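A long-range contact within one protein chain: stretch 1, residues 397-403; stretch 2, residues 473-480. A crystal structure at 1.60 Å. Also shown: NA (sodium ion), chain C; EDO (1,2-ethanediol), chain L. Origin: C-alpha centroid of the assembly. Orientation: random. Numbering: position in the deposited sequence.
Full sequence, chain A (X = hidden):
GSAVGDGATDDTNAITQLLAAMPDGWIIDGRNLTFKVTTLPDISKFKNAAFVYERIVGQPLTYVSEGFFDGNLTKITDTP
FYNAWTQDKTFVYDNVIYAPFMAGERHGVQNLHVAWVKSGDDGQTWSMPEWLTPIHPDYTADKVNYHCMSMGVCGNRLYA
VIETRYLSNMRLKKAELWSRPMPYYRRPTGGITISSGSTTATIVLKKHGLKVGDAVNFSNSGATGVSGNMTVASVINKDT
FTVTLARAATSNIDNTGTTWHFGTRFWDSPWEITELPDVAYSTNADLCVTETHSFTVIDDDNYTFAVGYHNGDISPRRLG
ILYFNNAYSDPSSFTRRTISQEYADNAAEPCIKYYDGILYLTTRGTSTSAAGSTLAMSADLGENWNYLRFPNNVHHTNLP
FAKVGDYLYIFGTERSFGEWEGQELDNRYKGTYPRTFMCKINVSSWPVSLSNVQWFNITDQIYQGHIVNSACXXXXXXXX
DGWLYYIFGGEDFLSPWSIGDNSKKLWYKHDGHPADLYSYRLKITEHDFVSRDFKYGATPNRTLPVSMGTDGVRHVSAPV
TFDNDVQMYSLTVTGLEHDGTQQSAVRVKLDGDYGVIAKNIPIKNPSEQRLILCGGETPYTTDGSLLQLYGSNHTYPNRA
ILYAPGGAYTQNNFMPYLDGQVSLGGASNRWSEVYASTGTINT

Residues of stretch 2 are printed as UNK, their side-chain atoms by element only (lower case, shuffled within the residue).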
# COMPACT_ATOMS: atom_id res chain seq x y z
N THR A 397 10.93 -10.71 -30.92
CA THR A 397 11.53 -10.54 -29.59
C THR A 397 12.98 -10.10 -29.72
O THR A 397 13.73 -10.62 -30.57
CB THR A 397 11.40 -11.84 -28.73
OG1 THR A 397 11.95 -11.62 -27.43
CG2 THR A 397 12.14 -13.03 -29.34
N ASN A 398 13.40 -9.16 -28.87
CA ASN A 398 14.83 -9.00 -28.67
C ASN A 398 15.35 -10.21 -27.89
O ASN A 398 14.56 -10.92 -27.25
CB ASN A 398 15.21 -7.66 -27.99
CG ASN A 398 14.72 -7.57 -26.57
OD1 ASN A 398 13.62 -8.00 -26.30
ND2 ASN A 398 15.49 -7.01 -25.69
N LEU A 399 16.66 -10.43 -27.92
CA LEU A 399 17.26 -11.61 -27.31
C LEU A 399 18.39 -11.20 -26.37
O LEU A 399 19.58 -11.34 -26.69
CB LEU A 399 17.81 -12.57 -28.37
CG LEU A 399 16.76 -13.25 -29.28
CD1 LEU A 399 17.47 -14.22 -30.26
CD2 LEU A 399 15.75 -14.03 -28.46
N PRO A 400 18.04 -10.65 -25.21
CA PRO A 400 19.09 -10.23 -24.27
C PRO A 400 19.78 -11.43 -23.64
O PRO A 400 19.26 -12.57 -23.61
CB PRO A 400 18.32 -9.39 -23.22
CG PRO A 400 16.97 -10.11 -23.18
CD PRO A 400 16.68 -10.40 -24.69
N PHE A 401 20.99 -11.20 -23.16
CA PHE A 401 21.81 -12.33 -22.76
C PHE A 401 22.92 -11.88 -21.84
O PHE A 401 23.24 -10.68 -21.75
CB PHE A 401 22.43 -13.02 -24.00
CG PHE A 401 23.39 -12.14 -24.75
CD1 PHE A 401 22.92 -11.27 -25.75
CD2 PHE A 401 24.77 -12.17 -24.47
CE1 PHE A 401 23.81 -10.44 -26.46
CE2 PHE A 401 25.66 -11.34 -25.20
CZ PHE A 401 25.17 -10.48 -26.17
N ALA A 402 23.51 -12.85 -21.14
CA ALA A 402 24.79 -12.62 -20.47
C ALA A 402 25.72 -13.80 -20.73
O ALA A 402 25.25 -14.90 -21.03
CB ALA A 402 24.55 -12.50 -18.93
N LYS A 403 27.04 -13.58 -20.59
CA LYS A 403 28.01 -14.66 -20.71
C LYS A 403 28.40 -15.12 -19.31
O LYS A 403 28.77 -14.30 -18.46
CB LYS A 403 29.28 -14.20 -21.46
CG LYS A 403 30.26 -15.33 -21.69
CD LYS A 403 31.36 -14.87 -22.68
CE LYS A 403 32.31 -16.00 -23.01
NZ LYS A 403 33.19 -16.27 -21.82
N UNK A 473 7.73 -9.80 -22.87
CA UNK A 473 9.12 -9.83 -23.31
C UNK A 473 9.76 -8.46 -23.26
O UNK A 473 9.79 -7.80 -22.18
N UNK A 474 10.31 -8.05 -24.43
CA UNK A 474 11.00 -6.77 -24.59
C UNK A 474 11.89 -6.47 -23.35
O UNK A 474 11.82 -5.40 -22.75
c UNK A 474 8.86 -5.39 -23.96
c UNK A 474 9.52 -5.76 -26.42
c UNK A 474 10.05 -5.58 -24.95
N UNK A 475 12.73 -7.46 -23.03
CA UNK A 475 13.41 -7.51 -21.73
C UNK A 475 14.91 -7.27 -21.80
O UNK A 475 15.46 -6.74 -22.77
N UNK A 476 15.55 -7.63 -20.69
CA UNK A 476 16.97 -7.27 -20.51
C UNK A 476 17.56 -8.24 -19.50
O UNK A 476 16.84 -8.79 -18.64
c UNK A 476 16.98 -5.84 -19.98
o UNK A 476 18.30 -5.37 -19.80
N UNK A 477 18.87 -8.49 -19.60
CA UNK A 477 19.53 -9.44 -18.69
C UNK A 477 20.66 -8.77 -17.94
O UNK A 477 21.48 -8.04 -18.54
c UNK A 477 20.10 -10.65 -19.49
c UNK A 477 18.89 -11.48 -20.09
c UNK A 477 21.04 -11.55 -18.61
N UNK A 478 20.74 -9.05 -16.63
CA UNK A 478 21.93 -8.61 -15.90
C UNK A 478 22.32 -9.68 -14.88
O UNK A 478 21.60 -10.67 -14.69
c UNK A 478 21.67 -7.26 -15.19
s UNK A 478 20.30 -7.34 -13.98
N UNK A 479 23.47 -9.49 -14.22
CA UNK A 479 23.97 -10.53 -13.32
C UNK A 479 24.48 -9.89 -12.06
O UNK A 479 25.14 -8.84 -12.10
c UNK A 479 25.15 -11.30 -14.01
c UNK A 479 25.91 -12.22 -13.03
c UNK A 479 24.61 -12.14 -15.17
N UNK A 480 24.20 -10.53 -10.92
CA UNK A 480 24.83 -10.13 -9.66
C UNK A 480 25.34 -11.37 -8.95
O UNK A 480 24.56 -12.21 -8.56
c UNK A 480 24.32 -7.94 -5.09
c UNK A 480 23.63 -8.22 -6.44
c UNK A 480 24.56 -8.97 -7.39
c UNK A 480 23.88 -9.35 -8.75
n UNK A 480 24.58 -9.19 -4.36
NA NA C . 22.64 -5.63 -18.50
C1 EDO L . 26.21 -5.77 -14.15
O1 EDO L . 25.52 -4.69 -14.77
C2 EDO L . 26.31 -7.01 -15.03
O2 EDO L . 25.02 -7.37 -15.49
O HOH W 1 10.23 -9.51 -26.74
O HOH W 2 13.15 -10.07 -24.18
O HOH W 3 23.94 -8.96 -19.63
O HOH W 4 25.45 -5.18 -18.43

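Position 473 has backbone atoms and nothing more, so it is glycine. Its phi/psi of 88/-125° would jam a CB against the carbonyl O of the preceding residue, which by itself calls for G473.

Position 474 carries three carbons, one bearing the other two. A short branch of this kind, without oxygen or sulfur, is valine. Its CA-to-CB bond points away from stretch 1, so V474 meets its neighbour through the backbone: its CA lies 3.4 Å from N398 OD1, and its N donates to water 1 (2.7 Å to the water O), which in turn donates to T397 OG1 (2.8 Å from the water O).

Position 475 again lacks side-chain atoms and is glycine. An ideal CB would point sideways, 4.5 Å from P400 CG, so no clash with stretch 1 dictates the choice. The backbone of G475 is what N398 reads: N398 ND2 donates to G475 O at 2.9 Å, while G475 N makes a weak bond to N398 OD1 at 3.4 Å. Water 2 spans the same pair, accepting from G475 N (2.9 Å to the water O) and donating to N398 OD1 (3.0 Å from the water O).

Position 476 has one carbon followed by one oxygen, a serine. The side chain of S476 points away, and its hydroxyl is satisfied elsewhere in the structure; toward stretch 1 it offers its CA, 3.7 Å from P400 CB.

Position 477 has a carbon carrying two carbons, directed toward stretch 1; one outer carbon lies 3.8 Å from P400 CB, the other 3.7 Å from A402 CB. This is valine, whose two methyls, CG2 and CG1 respectively, let one short side chain reach both residues. The carbonyl O of V477 binds the sodium ion at 2.7 Å.

Position 478 shows one carbon then one sulfur, unbranched: cysteine. C478 points away, so this contact does not account for its type.

Position 479 repeats the three-carbon branch, again directed toward stretch 1, with one outer carbon 3.8 Å from A402 CB, and is valine. That carbon is V479 CG2, and V479 N donates to ethanediol O2 at 2.9 Å.

Position 480 has four carbons in a row ending in nitrogen, a lysine. K480 is out of reach of stretch 1; its long chain carries the amine to a hydrogen bond just outside one of the stretches.

The contact joins a polar clasp to an apolar patch. N398 grips the G475 backbone with both ends of its amide, while P400 and A402 pack against V477, and A402 also against V479. The strands run at 26° in the same general direction, and water 3 bridges them by donating to F401 O and V477 O, each 2.8 Å from the water O.

Stretch 2 (473-480) GVGSVCVK
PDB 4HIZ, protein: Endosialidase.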